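Local coordinates for protein replicative DNA helicase (Nostoc punctiforme, PDB 4O1R) that carries an intein, the module crystallised here, which probably excises itself and joins the flanking protein sequences by protein splicing, at residues T61-L66 with E110-T115; I70-N75 with K85-L90; A39-E44 with S104-D109. One frame throughout, in Å; residues are numbered along the deposited sequence. Where two conformers were deposited one is given.

Contact 1 of 3, residues T61-L66 with E110-T115; sequences TLTTRL and EIVSIT. Unlike the reference sequence in segment 110-115: Thr115 (reference Glu).
Arg65 and Glu110 close one end of an antiparallel strand pair, 61-64 against 110-115, that is interrupted by a classic beta bulge in the all-beta Hint fold of the intein splicing domain. Their backbones meet first: Arg65 N donates to Glu110 O at 2.8 Å. Beyond that bond the two side chains cross at about a right angle. CG of Arg65 stands anti to the backbone N, and chi3 (55°) turns NE out of the line of the chain. Over the centre of one face of the Arg65 guanidinium lies Glu110 CB, 3.7 Å above the plane. Arg65 NH1 is 3.5 Å from Glu110 OE1, a salt bridge by electrostatic pairing only, with OE1 off the plane in which the N-H groups lie. That same OE1 takes a hydrogen bond from a glycerol, probably left from crystallisation.

Thr63 marks the bulge. Its carbonyl faces two successive amides: Val112 N donates to Thr63 O at 2.9 Å, while the bond from Ser113 N to Thr63 O is weak at 3.4 Å. The extra residue shifts the register by one, so Thr64 pairs with Ile111 and their side chains diverge. Val112 CG2 rests against the carbonyl oxygens of Thr63 and Thr64. On the other face from Thr61 and Thr63, Leu62 CD1 touches both Ile111 CD1 and Ile114 CG1, and Leu90 and Leu96 continue this apolar layer. Thr61 OG1 is hydrogen-bonded to Ser117 OG and Thr64 OG1 to Asp109 OD2. On the threonine face a water donates to Thr61 O and also hydrogen-bonds Thr63 OG1 at 2.8 Å and Ser113 OG at 2.7 Å.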
ATOM      1  N   THR A  61     -11.670   2.269   4.639  1.00 11.04           N
ATOM      2  CA  THR A  61     -10.889   3.492   4.428  1.00 11.37           C
ATOM      3  C   THR A  61     -10.093   3.789   5.683  1.00 11.05           C
ATOM      4  O   THR A  61     -10.664   3.943   6.776  1.00 11.40           O
ATOM      5  CB  THR A  61     -11.800   4.666   4.107  1.00 12.33           C
ATOM      6  OG1 THR A  61     -12.606   4.314   2.982  1.00 14.16           O
ATOM      7  CG2 THR A  61     -10.993   5.910   3.754  1.00 13.43           C
ATOM      8  N   LEU A  62      -8.780   3.846   5.525  1.00 10.73           N
ATOM      9  CA  LEU A  62      -7.875   4.173   6.615  1.00 11.03           C
ATOM     10  C   LEU A  62      -7.296   5.552   6.349  1.00 11.21           C
ATOM     11  O   LEU A  62      -6.837   5.812   5.239  1.00 11.82           O
ATOM     12  CB  LEU A  62      -6.783   3.109   6.688  1.00 12.13           C
ATOM     13  CG  LEU A  62      -5.720   3.270   7.780  1.00 12.90           C
ATOM     14  CD1 LEU A  62      -5.205   1.905   8.189  1.00 15.40           C
ATOM     15  CD2 LEU A  62      -4.583   4.163   7.298  1.00 14.26           C
ATOM     16  N   THR A  63      -7.342   6.426   7.355  1.00 10.97           N
ATOM     17  CA  THR A  63      -6.822   7.791   7.225  1.00 11.32           C
ATOM     18  C   THR A  63      -5.796   8.051   8.309  1.00 11.10           C
ATOM     19  O   THR A  63      -5.992   7.643   9.460  1.00 11.35           O
ATOM     20  CB  THR A  63      -7.970   8.819   7.328  1.00 11.89           C
ATOM     21  OG1 THR A  63      -8.989   8.478   6.383  1.00 12.89           O
ATOM     22  CG2 THR A  63      -7.493  10.241   7.036  1.00 12.99           C
ATOM     23  N   THR A  64      -4.710   8.732   7.949  1.00 11.28           N
ATOM     24  CA  THR A  64      -3.667   9.064   8.915  1.00 12.26           C
ATOM     25  C   THR A  64      -3.737  10.541   9.310  1.00 12.55           C
ATOM     26  O   THR A  64      -4.405  11.350   8.654  1.00 13.08           O
ATOM     27  CB  THR A  64      -2.249   8.733   8.380  1.00 12.43           C
ATOM     28  OG1 THR A  64      -1.876   9.701   7.385  1.00 13.38           O
ATOM     29  CG2 THR A  64      -2.182   7.315   7.793  1.00 14.39           C
ATOM     30  N   ARG A  65      -2.992  10.892  10.357  1.00 13.00           N
ATOM     31  CA  ARG A  65      -2.970  12.252  10.901  1.00 13.94           C
ATOM     32  C   ARG A  65      -2.480  13.293   9.889  1.00 14.84           C
ATOM     33  O   ARG A  65      -2.987  14.417   9.877  1.00 16.16           O
ATOM     34  CB  ARG A  65      -2.140  12.277  12.189  1.00 14.06           C
ATOM     35  CG  ARG A  65      -2.086  13.616  12.928  1.00 15.53           C
ATOM     36  CD  ARG A  65      -1.387  13.471  14.301  1.00 17.54           C
ATOM     37  NE  ARG A  65      -0.039  12.887  14.189  1.00 18.90           N
ATOM     38  CZ  ARG A  65       0.627  12.286  15.182  1.00 20.24           C
ATOM     39  NH1 ARG A  65       0.103  12.177  16.398  1.00 19.61           N
ATOM     40  NH2 ARG A  65       1.833  11.779  14.950  1.00 22.57           N
ATOM     41  N   LEU A  66      -1.520  12.921   9.043  1.00 15.72           N
ATOM     42  CA  LEU A  66      -1.012  13.806   7.982  0.60 16.54           C
ATOM     43  C   LEU A  66      -1.979  13.930   6.823  1.00 16.87           C
ATOM     44  O   LEU A  66      -1.766  14.740   5.908  1.00 18.81           O
ATOM     45  CB  LEU A  66       0.318  13.296   7.435  0.60 17.32           C
ATOM     46  CG  LEU A  66       1.561  13.451   8.306  0.60 17.90           C
ATOM     47  CD1 LEU A  66       2.706  12.975   7.503  0.60 20.70           C
ATOM     48  CD2 LEU A  66       1.823  14.877   8.721  0.60 19.67           C
ATOM     49  N   GLU A 110       0.277   8.527  12.663  1.00 13.18           N
ATOM     50  CA  GLU A 110      -0.814   8.027  13.482  1.00 12.33           C
ATOM     51  C   GLU A 110      -2.076   7.781  12.653  1.00 11.86           C
ATOM     52  O   GLU A 110      -2.471   8.634  11.844  1.00 12.45           O
ATOM     53  CB  GLU A 110      -1.116   9.091  14.541  1.00 13.05           C
ATOM     54  CG  GLU A 110      -2.139   8.656  15.554  1.00 13.74           C
ATOM     55  CD  GLU A 110      -2.739   9.804  16.322  1.00 17.88           C
ATOM     56  OE1 GLU A 110      -3.034  10.854  15.714  1.00 21.66           O
ATOM     57  OE2 GLU A 110      -2.965   9.630  17.523  1.00 20.25           O
ATOM     58  N   ILE A 111      -2.725   6.640  12.877  1.00 11.46           N
ATOM     59  CA  ILE A 111      -4.053   6.384  12.308  1.00 11.98           C
ATOM     60  C   ILE A 111      -5.094   7.197  13.064  1.00 11.94           C
ATOM     61  O   ILE A 111      -5.170   7.114  14.306  1.00 13.70           O
ATOM     62  CB  ILE A 111      -4.421   4.897  12.416  1.00 12.25           C
ATOM     63  CG1 ILE A 111      -3.453   4.048  11.590  1.00 13.28           C
ATOM     64  CG2 ILE A 111      -5.874   4.660  11.947  1.00 13.51           C
ATOM     65  CD1 ILE A 111      -3.510   2.578  11.921  1.00 14.73           C
ATOM     66  N   VAL A 112      -5.883   7.986  12.329  1.00 11.71           N
ATOM     67  CA  VAL A 112      -6.979   8.760  12.945  1.00 12.19           C
ATOM     68  C   VAL A 112      -8.367   8.172  12.704  1.00 12.08           C
ATOM     69  O   VAL A 112      -9.296   8.457  13.458  1.00 13.49           O
ATOM     70  CB  VAL A 112      -6.948  10.274  12.571  1.00 12.47           C
ATOM     71  CG1 VAL A 112      -5.654  10.926  13.057  1.00 13.30           C
ATOM     72  CG2 VAL A 112      -7.121  10.478  11.086  1.00 13.76           C
ATOM     73  N   SER A 113      -8.505   7.336  11.678  1.00 11.37           N
ATOM     74  CA  SER A 113      -9.790   6.703  11.416  1.00 11.70           C
ATOM     75  C   SER A 113      -9.661   5.466  10.568  1.00 10.72           C
ATOM     76  O   SER A 113      -8.802   5.391   9.683  1.00 11.60           O
ATOM     77  CB  SER A 113     -10.774   7.697  10.786  1.00 12.82           C
ATOM     78  OG  SER A 113     -10.310   8.138   9.550  0.58 10.68           O
ATOM     79  N   ILE A 114     -10.512   4.491  10.868  1.00 10.67           N
ATOM     80  CA  ILE A 114     -10.724   3.331   9.997  1.00 11.13           C
ATOM     81  C   ILE A 114     -12.228   3.152   9.881  1.00 11.50           C
ATOM     82  O   ILE A 114     -12.925   3.075  10.903  1.00 12.09           O
ATOM     83  CB  ILE A 114     -10.066   2.033  10.524  1.00 10.95           C
ATOM     84  CG1 ILE A 114      -8.558   2.232  10.723  1.00 12.79           C
ATOM     85  CG2 ILE A 114     -10.314   0.897   9.543  1.00 12.66           C
ATOM     86  CD1 ILE A 114      -7.886   1.042  11.393  1.00 14.17           C
ATOM     87  N   THR A 115     -12.730   3.079   8.646  1.00 12.08           N
ATOM     88  CA  THR A 115     -14.169   3.093   8.402  1.00 14.10           C
ATOM     89  C   THR A 115     -14.514   2.119   7.295  1.00 13.37           C
ATOM     90  O   THR A 115     -13.955   2.206   6.203  1.00 13.52           O
ATOM     91  CB  THR A 115     -14.615   4.518   7.941  1.00 14.79           C
ATOM     92  OG1 THR A 115     -14.229   5.510   8.908  1.00 22.22           O
ATOM     93  CG2 THR A 115     -16.122   4.579   7.693  1.00 19.00           C
TER
HETATM   94  O   HOH W   1     -10.883   6.643   7.343  1.00 12.79           O

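Contact 2 of 3, residues I70-N75 with K85-L90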
ATOM      1  N   ILE A  70      -6.206   5.522   2.310  1.00 11.71           N
ATOM      2  CA  ILE A  70      -6.201   4.382   1.407  1.00 12.24           C
ATOM      3  C   ILE A  70      -7.406   3.517   1.706  1.00 11.64           C
ATOM      4  O   ILE A  70      -7.902   3.507   2.834  1.00 11.60           O
ATOM      5  CB  ILE A  70      -4.870   3.591   1.527  1.00 12.30           C
ATOM      6  CG1 ILE A  70      -4.670   2.603   0.364  1.00 14.47           C
ATOM      7  CG2 ILE A  70      -4.758   2.920   2.907  1.00 13.22           C
ATOM      8  CD1 ILE A  70      -3.266   1.995   0.353  1.00 16.26           C
ATOM      9  N   ARG A  71      -7.872   2.799   0.690  1.00 11.41           N
ATOM     10  CA  ARG A  71      -8.985   1.858   0.847  1.00 11.46           C
ATOM     11  C   ARG A  71      -8.480   0.464   0.553  1.00 10.82           C
ATOM     12  O   ARG A  71      -8.031   0.181  -0.558  1.00 11.37           O
ATOM     13  CB  ARG A  71     -10.170   2.237  -0.051  1.00 12.18           C
ATOM     14  CG  ARG A  71     -10.755   3.574   0.413  0.58 13.53           C
ATOM     15  CD  ARG A  71     -11.830   4.104  -0.485  0.58 16.10           C
ATOM     16  NE  ARG A  71     -13.037   3.307  -0.374  0.58 16.71           N
ATOM     17  CZ  ARG A  71     -13.696   2.800  -1.408  0.58 17.15           C
ATOM     18  NH1 ARG A  71     -13.260   3.019  -2.644  0.58 17.32           N
ATOM     19  NH2 ARG A  71     -14.797   2.089  -1.199  0.58 18.40           N
ATOM     20  N   ALA A  72      -8.535  -0.399   1.572  1.00 10.37           N
ATOM     21  CA  ALA A  72      -7.933  -1.719   1.513  1.00 10.48           C
ATOM     22  C   ALA A  72      -8.830  -2.768   2.137  1.00 10.62           C
ATOM     23  O   ALA A  72      -9.695  -2.463   2.957  1.00 10.81           O
ATOM     24  CB  ALA A  72      -6.562  -1.719   2.216  1.00 11.70           C
ATOM     25  N   THR A  73      -8.613  -4.015   1.751  1.00 10.09           N
ATOM     26  CA  THR A  73      -9.338  -5.107   2.400  1.00 10.02           C
ATOM     27  C   THR A  73      -8.883  -5.274   3.854  1.00 10.11           C
ATOM     28  O   THR A  73      -7.794  -4.833   4.237  1.00 10.57           O
ATOM     29  CB  THR A  73      -9.164  -6.416   1.640  1.00 10.27           C
ATOM     30  OG1 THR A  73      -7.770  -6.741   1.578  1.00 10.42           O
ATOM     31  CG2 THR A  73      -9.721  -6.319   0.221  1.00 11.41           C
ATOM     32  N   GLY A  74      -9.717  -5.928   4.656  1.00 10.39           N
ATOM     33  CA  GLY A  74      -9.441  -6.086   6.074  1.00 11.02           C
ATOM     34  C   GLY A  74      -8.175  -6.875   6.348  1.00 11.00           C
ATOM     35  O   GLY A  74      -7.529  -6.675   7.374  1.00 11.81           O
ATOM     36  N   ASN A  75      -7.832  -7.793   5.451  1.00 11.18           N
ATOM     37  CA  ASN A  75      -6.636  -8.602   5.620  1.00 11.40           C
ATOM     38  C   ASN A  75      -5.373  -7.976   5.043  1.00 11.39           C
ATOM     39  O   ASN A  75      -4.306  -8.571   5.148  1.00 13.02           O
ATOM     40  CB  ASN A  75      -6.833 -10.029   5.061  1.00 11.41           C
ATOM     41  CG  ASN A  75      -7.109 -10.073   3.567  1.00 12.21           C
ATOM     42  OD1 ASN A  75      -7.600  -9.116   2.965  1.00 13.10           O
ATOM     43  ND2 ASN A  75      -6.815 -11.224   2.966  1.00 14.07           N
ATOM     44  N   LYS A  85       0.803  -5.798  10.329  1.00 11.86           N
ATOM     45  CA  LYS A  85      -0.510  -6.121  10.901  1.00 12.38           C
ATOM     46  C   LYS A  85      -1.605  -5.928   9.864  1.00 11.81           C
ATOM     47  O   LYS A  85      -1.561  -4.984   9.059  1.00 12.21           O
ATOM     48  CB  LYS A  85      -0.829  -5.203  12.089  1.00 13.31           C
ATOM     49  CG  LYS A  85       0.104  -5.343  13.283  1.00 15.53           C
ATOM     50  CD  LYS A  85      -0.551  -4.785  14.516  1.00 17.48           C
ATOM     51  CE  LYS A  85       0.346  -4.929  15.708  1.00 19.83           C
ATOM     52  NZ  LYS A  85      -0.264  -4.231  16.869  1.00 20.52           N
ATOM     53  N   ARG A  86      -2.577  -6.831   9.884  1.00 11.44           N
ATOM     54  CA  ARG A  86      -3.788  -6.668   9.083  1.00 11.23           C
ATOM     55  C   ARG A  86      -4.505  -5.379   9.443  1.00 10.82           C
ATOM     56  O   ARG A  86      -4.544  -4.982  10.621  1.00 11.05           O
ATOM     57  CB  ARG A  86      -4.745  -7.817   9.372  1.00 11.31           C
ATOM     58  CG  ARG A  86      -4.246  -9.193   8.961  1.00 12.26           C
ATOM     59  CD  ARG A  86      -5.106 -10.280   9.588  1.00 12.58           C
ATOM     60  NE  ARG A  86      -6.515 -10.138   9.197  1.00 13.54           N
ATOM     61  CZ  ARG A  86      -7.178 -10.975   8.404  1.00 12.61           C
ATOM     62  NH1 ARG A  86      -6.566 -12.023   7.862  1.00 14.74           N
ATOM     63  NH2 ARG A  86      -8.459 -10.727   8.136  1.00 13.40           N
ATOM     64  N   LEU A  87      -5.105  -4.742   8.443  1.00 10.46           N
ATOM     65  CA  LEU A  87      -5.928  -3.568   8.682  1.00 10.24           C
ATOM     66  C   LEU A  87      -6.964  -3.833   9.785  1.00 10.37           C
ATOM     67  O   LEU A  87      -7.176  -2.984  10.670  1.00 11.09           O
ATOM     68  CB  LEU A  87      -6.604  -3.109   7.373  1.00 10.46           C
ATOM     69  CG  LEU A  87      -7.549  -1.900   7.500  1.00 11.00           C
ATOM     70  CD1 LEU A  87      -7.588  -1.107   6.195  1.00 12.46           C
ATOM     71  CD2 LEU A  87      -8.961  -2.332   7.911  1.00 12.82           C
ATOM     72  N   ASP A  88      -7.583  -5.015   9.752  1.00 10.35           N
ATOM     73  CA  ASP A  88      -8.623  -5.318  10.726  1.00 11.17           C
ATOM     74  C   ASP A  88      -8.084  -5.734  12.098  1.00 11.10           C
ATOM     75  O   ASP A  88      -8.864  -6.119  12.975  1.00 11.56           O
ATOM     76  CB  ASP A  88      -9.659  -6.302  10.151  1.00 12.25           C
ATOM     77  CG  ASP A  88      -9.089  -7.662   9.825  1.00 12.88           C
ATOM     78  OD1 ASP A  88      -8.008  -8.032  10.327  1.00 12.50           O
ATOM     79  OD2 ASP A  88      -9.751  -8.388   9.043  1.00 15.82           O
ATOM     80  N   GLU A  89      -6.762  -5.587  12.286  1.00 11.26           N
ATOM     81  CA  GLU A  89      -6.143  -5.711  13.612  1.00 11.41           C
ATOM     82  C   GLU A  89      -5.538  -4.397  14.115  1.00 10.80           C
ATOM     83  O   GLU A  89      -4.991  -4.351  15.210  1.00 11.63           O
ATOM     84  CB  GLU A  89      -5.088  -6.823  13.606  1.00 13.37           C
ATOM     85  CG  GLU A  89      -5.700  -8.226  13.378  1.00 16.07           C
ATOM     86  CD  GLU A  89      -6.584  -8.737  14.541  1.00 20.19           C
ATOM     87  OE1 GLU A  89      -6.371  -8.341  15.708  1.00 22.80           O
ATOM     88  OE2 GLU A  89      -7.506  -9.547  14.291  1.00 24.00           O
ATOM     89  N   LEU A  90      -5.666  -3.328  13.335  1.00 10.49           N
ATOM     90  CA  LEU A  90      -5.128  -2.031  13.734  1.00 10.47           C
ATOM     91  C   LEU A  90      -6.090  -1.305  14.654  1.00 11.44           C
ATOM     92  O   LEU A  90      -7.312  -1.477  14.570  1.00 12.93           O
ATOM     93  CB  LEU A  90      -4.850  -1.173  12.501  1.00 10.61           C
ATOM     94  CG  LEU A  90      -3.757  -1.697  11.567  1.00 10.76           C
ATOM     95  CD1 LEU A  90      -3.735  -0.889  10.288  1.00 12.19           C
ATOM     96  CD2 LEU A  90      -2.400  -1.621  12.252  1.00 13.12           C
TER
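Asn75 lays its CB over one face of the Arg86 guanidinium, 3.2 Å above the plane and displaced from its centre, with Asn75 CB 3.4 Å from Arg86 NH1. The edge of the same group belongs to Asp88. Arg86, bent at chi3 (58°), grips the carboxylate side-on: NE donates to Asp88 OD1 and NH2 to Asp88 OD2, both at 2.8 Å and almost straight, with both oxygens close to the guanidinium plane. Gly74 contributes backbone only. Its carbonyl oxygen accepts a hydrogen bond from Asp88 N at 2.9 Å, which ties the turn after strand 69-72 to the 3-10 segment 87-89.

Further in, Leu87 CD1 lies 4.2 Å from Ala72 CB, while the leucine's own CB rests on the carbonyls of Thr73 and Gly74; Phe60 and Ile114 also pack on this side chain. Thr73, Gly74 and Asn75 belong to the TxxH sequence motif of inteins. Thr73 OG1 donates to Asn75 OD1 and accepts from the backbone N of Ala4, near the start of the chain.

Gly74 O lies 3.3 Å from both Asp88 OD1 and Asp88 OD2, acceptor against acceptors. The twin N-H grip of Arg86 would draw negative charge from those carboxylate oxygens and so probably eases their approach to Gly74 O.

Contact 3 of 3, residues A39-E44 with S104-D109; sequences ATMQLE and SDIYWD. Unlike the reference sequence in segment 104-109: Ile106 (reference Val).
Met41 CE reaches the Trp108 indole at CZ2, 3.9 Å away, coming in obliquely, while one face of the ring carries Ile106 CD1, 3.4 Å above the plane and away from the ring centre. Ile106 chi2 is 91°, well off a staggered value, and puts CD1 over the indole. Met41 CE also touches Ile106 CD1 at 3.8 Å, so methyl, isoleucine and indole form a small apolar cluster.

The second flat pair is polar. The Gln42 amide and the Asp105 carboxylate run alongside each other in the same direction, with their planes 70° apart. Gln42 NE2 donates to Asp105 OD1 at 2.7 Å; the acceptor sits near the amide plane, but the nitrogen meets the oxygen from above the carboxylate plane. The amide's other atom, Gln42 OE1, takes the hydroxyl proton of Ser104 OG at 2.6 Å, from above the carbonyl plane. On the backbone, Leu43 N donates to Ser104 O at 2.8 Å. A water bridges Met41 O and Ile106 N.

This is where the start of strand 42-55 comes up against the start of strand 106-126, at the surface of the Hint fold. Met41 and Gln42 form a G1 beta bulge opposite Asn37, at the turn from strand 31-37.

The two bonds fix which end of the Gln42 amide is oxygen and which nitrogen, since a flip would set OE1 against Asp105 OD1. As it stands, Gln42 OE1 is 3.2 Å from Asp105 OD1, acceptor beside acceptor, a repulsion that the bonds from NE2 and from Ser104 OG probably offset.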
ATOM      1  N   ALA A  39      15.314  -3.934   5.917  1.00 29.10           N
ATOM      2  CA  ALA A  39      16.621  -4.038   6.568  1.00 30.20           C
ATOM      3  C   ALA A  39      17.277  -2.667   6.723  1.00 30.50           C
ATOM      4  O   ALA A  39      17.908  -2.390   7.745  1.00 31.78           O
ATOM      5  CB  ALA A  39      17.523  -4.982   5.803  1.00 30.38           C
ATOM      6  N   THR A  40      17.121  -1.811   5.714  1.00 30.29           N
ATOM      7  CA  THR A  40      17.694  -0.464   5.743  1.00 29.70           C
ATOM      8  C   THR A  40      16.669   0.573   6.193  1.00 29.09           C
ATOM      9  O   THR A  40      17.024   1.703   6.536  1.00 29.34           O
ATOM     10  CB  THR A  40      18.244  -0.045   4.357  1.00 29.96           C
ATOM     11  OG1 THR A  40      17.170  -0.026   3.406  1.00 29.57           O
ATOM     12  CG2 THR A  40      19.308  -1.013   3.877  1.00 30.52           C
ATOM     13  N   MET A  41      15.392   0.181   6.179  1.00 27.91           N
ATOM     14  CA  MET A  41      14.271   1.099   6.396  1.00 26.91           C
ATOM     15  C   MET A  41      14.307   2.284   5.426  1.00 26.59           C
ATOM     16  O   MET A  41      13.984   3.416   5.777  1.00 27.28           O
ATOM     17  CB  MET A  41      14.151   1.528   7.870  1.00 26.99           C
ATOM     18  CG  MET A  41      13.794   0.377   8.799  1.00 28.05           C
ATOM     19  SD  MET A  41      12.221  -0.423   8.405  1.00 29.25           S
ATOM     20  CE  MET A  41      11.051   0.832   8.931  1.00 28.56           C
ATOM     21  N   GLN A  42      14.696   1.990   4.187  1.00 25.44           N
ATOM     22  CA  GLN A  42      14.762   2.987   3.131  1.00 25.21           C
ATOM     23  C   GLN A  42      13.936   2.516   1.952  1.00 23.80           C
ATOM     24  O   GLN A  42      13.824   1.310   1.706  1.00 23.30           O
ATOM     25  CB  GLN A  42      16.209   3.196   2.665  1.00 26.19           C
ATOM     26  CG  GLN A  42      17.185   3.613   3.762  1.00 30.54           C
ATOM     27  CD  GLN A  42      17.086   5.082   4.073  1.00 35.73           C
ATOM     28  OE1 GLN A  42      17.530   5.923   3.289  1.00 38.83           O
ATOM     29  NE2 GLN A  42      16.503   5.407   5.222  1.00 37.57           N
ATOM     30  N   LEU A  43      13.367   3.470   1.225  1.00 23.04           N
ATOM     31  CA  LEU A  43      12.651   3.162  -0.008  1.00 22.58           C
ATOM     32  C   LEU A  43      13.621   2.787  -1.130  1.00 21.69           C
ATOM     33  O   LEU A  43      14.709   3.362  -1.251  1.00 22.33           O
ATOM     34  CB  LEU A  43      11.793   4.346  -0.458  1.00 23.43           C
ATOM     35  CG  LEU A  43      10.571   4.784   0.343  1.00 25.66           C
ATOM     36  CD1 LEU A  43       9.812   5.790  -0.507  1.00 27.54           C
ATOM     37  CD2 LEU A  43       9.662   3.610   0.697  1.00 26.09           C
ATOM     38  N   GLU A  44      13.210   1.811  -1.937  1.00 20.43           N
ATOM     39  CA  GLU A  44      13.994   1.317  -3.072  1.00 20.57           C
ATOM     40  C   GLU A  44      13.078   1.050  -4.246  1.00 20.05           C
ATOM     41  O   GLU A  44      11.886   0.806  -4.073  1.00 19.42           O
ATOM     42  CB  GLU A  44      14.698  -0.001  -2.731  1.00 21.33           C
ATOM     43  CG  GLU A  44      15.847   0.081  -1.752  1.00 23.70           C
ATOM     44  CD  GLU A  44      16.511  -1.268  -1.532  1.00 25.42           C
ATOM     45  OE1 GLU A  44      16.101  -2.268  -2.168  1.00 26.94           O
ATOM     46  OE2 GLU A  44      17.449  -1.330  -0.718  1.00 28.00           O
ATOM     47  N   SER A 104      14.471   9.094   1.090  1.00 35.12           N
ATOM     48  CA  SER A 104      14.169   7.665   1.083  1.00 33.78           C
ATOM     49  C   SER A 104      13.810   7.130   2.464  1.00 32.09           C
ATOM     50  O   SER A 104      13.699   5.915   2.646  1.00 31.73           O
ATOM     51  CB  SER A 104      15.346   6.876   0.510  1.00 34.24           C
ATOM     52  OG  SER A 104      16.534   7.142   1.229  1.00 35.27           O
ATOM     53  N   ASP A 105      13.628   8.033   3.428  1.00 29.95           N
ATOM     54  CA  ASP A 105      13.277   7.635   4.789  1.00 28.05           C
ATOM     55  C   ASP A 105      11.781   7.471   4.977  1.00 25.91           C
ATOM     56  O   ASP A 105      10.961   7.962   4.189  1.00 25.07           O
ATOM     57  CB  ASP A 105      13.766   8.653   5.821  1.00 28.85           C
ATOM     58  CG  ASP A 105      15.278   8.747   5.904  1.00 31.98           C
ATOM     59  OD1 ASP A 105      15.995   8.062   5.143  1.00 35.44           O
ATOM     60  OD2 ASP A 105      15.746   9.526   6.753  1.00 35.21           O
ATOM     61  N   ILE A 106      11.444   6.786   6.057  1.00 23.64           N
ATOM     62  CA  ILE A 106      10.052   6.638   6.457  1.00 21.90           C
ATOM     63  C   ILE A 106       9.759   7.437   7.729  1.00 20.50           C
ATOM     64  O   ILE A 106      10.669   7.833   8.474  1.00 21.43           O
ATOM     65  CB  ILE A 106       9.614   5.138   6.597  1.00 22.68           C
ATOM     66  CG1 ILE A 106      10.407   4.404   7.682  1.00 24.17           C
ATOM     67  CG2 ILE A 106       9.694   4.417   5.244  1.00 23.15           C
ATOM     68  CD1 ILE A 106       9.768   4.446   9.049  1.00 26.48           C
ATOM     69  N   TYR A 107       8.476   7.694   7.955  1.00 18.06           N
ATOM     70  CA  TYR A 107       8.008   8.296   9.188  1.00 17.75           C
ATOM     71  C   TYR A 107       6.824   7.477   9.686  1.00 16.41           C
ATOM     72  O   TYR A 107       6.137   6.810   8.907  1.00 16.45           O
ATOM     73  CB  TYR A 107       7.732   9.798   9.052  0.50 18.05           C
ATOM     74  CG  TYR A 107       6.430  10.096   8.411  0.50 17.79           C
ATOM     75  CD1 TYR A 107       5.323  10.422   9.179  0.50 18.12           C
ATOM     76  CD2 TYR A 107       6.287  10.024   7.033  0.50 18.99           C
ATOM     77  CE1 TYR A 107       4.124  10.671   8.594  0.50 19.69           C
ATOM     78  CE2 TYR A 107       5.088  10.276   6.441  0.50 19.54           C
ATOM     79  CZ  TYR A 107       4.008  10.595   7.220  0.50 20.02           C
ATOM     80  OH  TYR A 107       2.798  10.842   6.621  0.50 20.71           O
ATOM     81  N   TRP A 108       6.591   7.528  10.989  1.00 15.55           N
ATOM     82  CA  TRP A 108       5.525   6.747  11.613  1.00 15.60           C
ATOM     83  C   TRP A 108       4.318   7.620  11.896  1.00 15.82           C
ATOM     84  O   TRP A 108       4.298   8.342  12.895  1.00 18.02           O
ATOM     85  CB  TRP A 108       6.044   6.146  12.917  1.00 15.61           C
ATOM     86  CG  TRP A 108       7.174   5.195  12.696  1.00 15.02           C
ATOM     87  CD1 TRP A 108       8.506   5.462  12.824  1.00 17.37           C
ATOM     88  CD2 TRP A 108       7.078   3.823  12.273  1.00 14.69           C
ATOM     89  NE1 TRP A 108       9.242   4.341  12.526  1.00 18.09           N
ATOM     90  CE2 TRP A 108       8.391   3.320  12.188  1.00 16.62           C
ATOM     91  CE3 TRP A 108       6.007   2.963  11.985  1.00 15.48           C
ATOM     92  CZ2 TRP A 108       8.670   2.001  11.804  1.00 17.03           C
ATOM     93  CZ3 TRP A 108       6.292   1.648  11.603  1.00 15.85           C
ATOM     94  CH2 TRP A 108       7.612   1.181  11.521  1.00 17.00           C
ATOM     95  N   ASP A 109       3.316   7.553  11.026  1.00 14.27           N
ATOM     96  CA  ASP A 109       2.151   8.423  11.148  1.00 14.26           C
ATOM     97  C   ASP A 109       1.055   7.734  11.952  1.00 13.86           C
ATOM     98  O   ASP A 109       0.895   6.517  11.900  1.00 15.81           O
ATOM     99  CB  ASP A 109       1.629   8.816   9.761  1.00 14.92           C
ATOM    100  CG  ASP A 109       0.813  10.109   9.772  1.00 16.40           C
ATOM    101  OD1 ASP A 109       0.713  10.788  10.817  1.00 19.42           O
ATOM    102  OD2 ASP A 109       0.312  10.440   8.694  1.00 20.30           O
TER
HETATM  103  O   HOH W   2      13.708   5.475   7.406  1.00 27.67           O

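All three contacts reach one antiparallel sheet. Contacts 1 and 3 share strand 106-126, which meets the start of strand 42-55 and then runs along strand 57-64; their centres are about 19 Å apart, and Leu66 N probably bonds Asp109 OD2 between them. Contact 2 joins strand 69-72 of this sheet to the end of strand 83-86, part of a separate four-stranded sheet. Its centre is about 11 Å from that of contact 1, which it meets through Leu62 N to Ile70 O and through Leu90, and about 20 Å from that of contact 3. Along the chain contacts 1 and 3 interleave, lacing distant parts into one beta fold, and contact 2 falls within both.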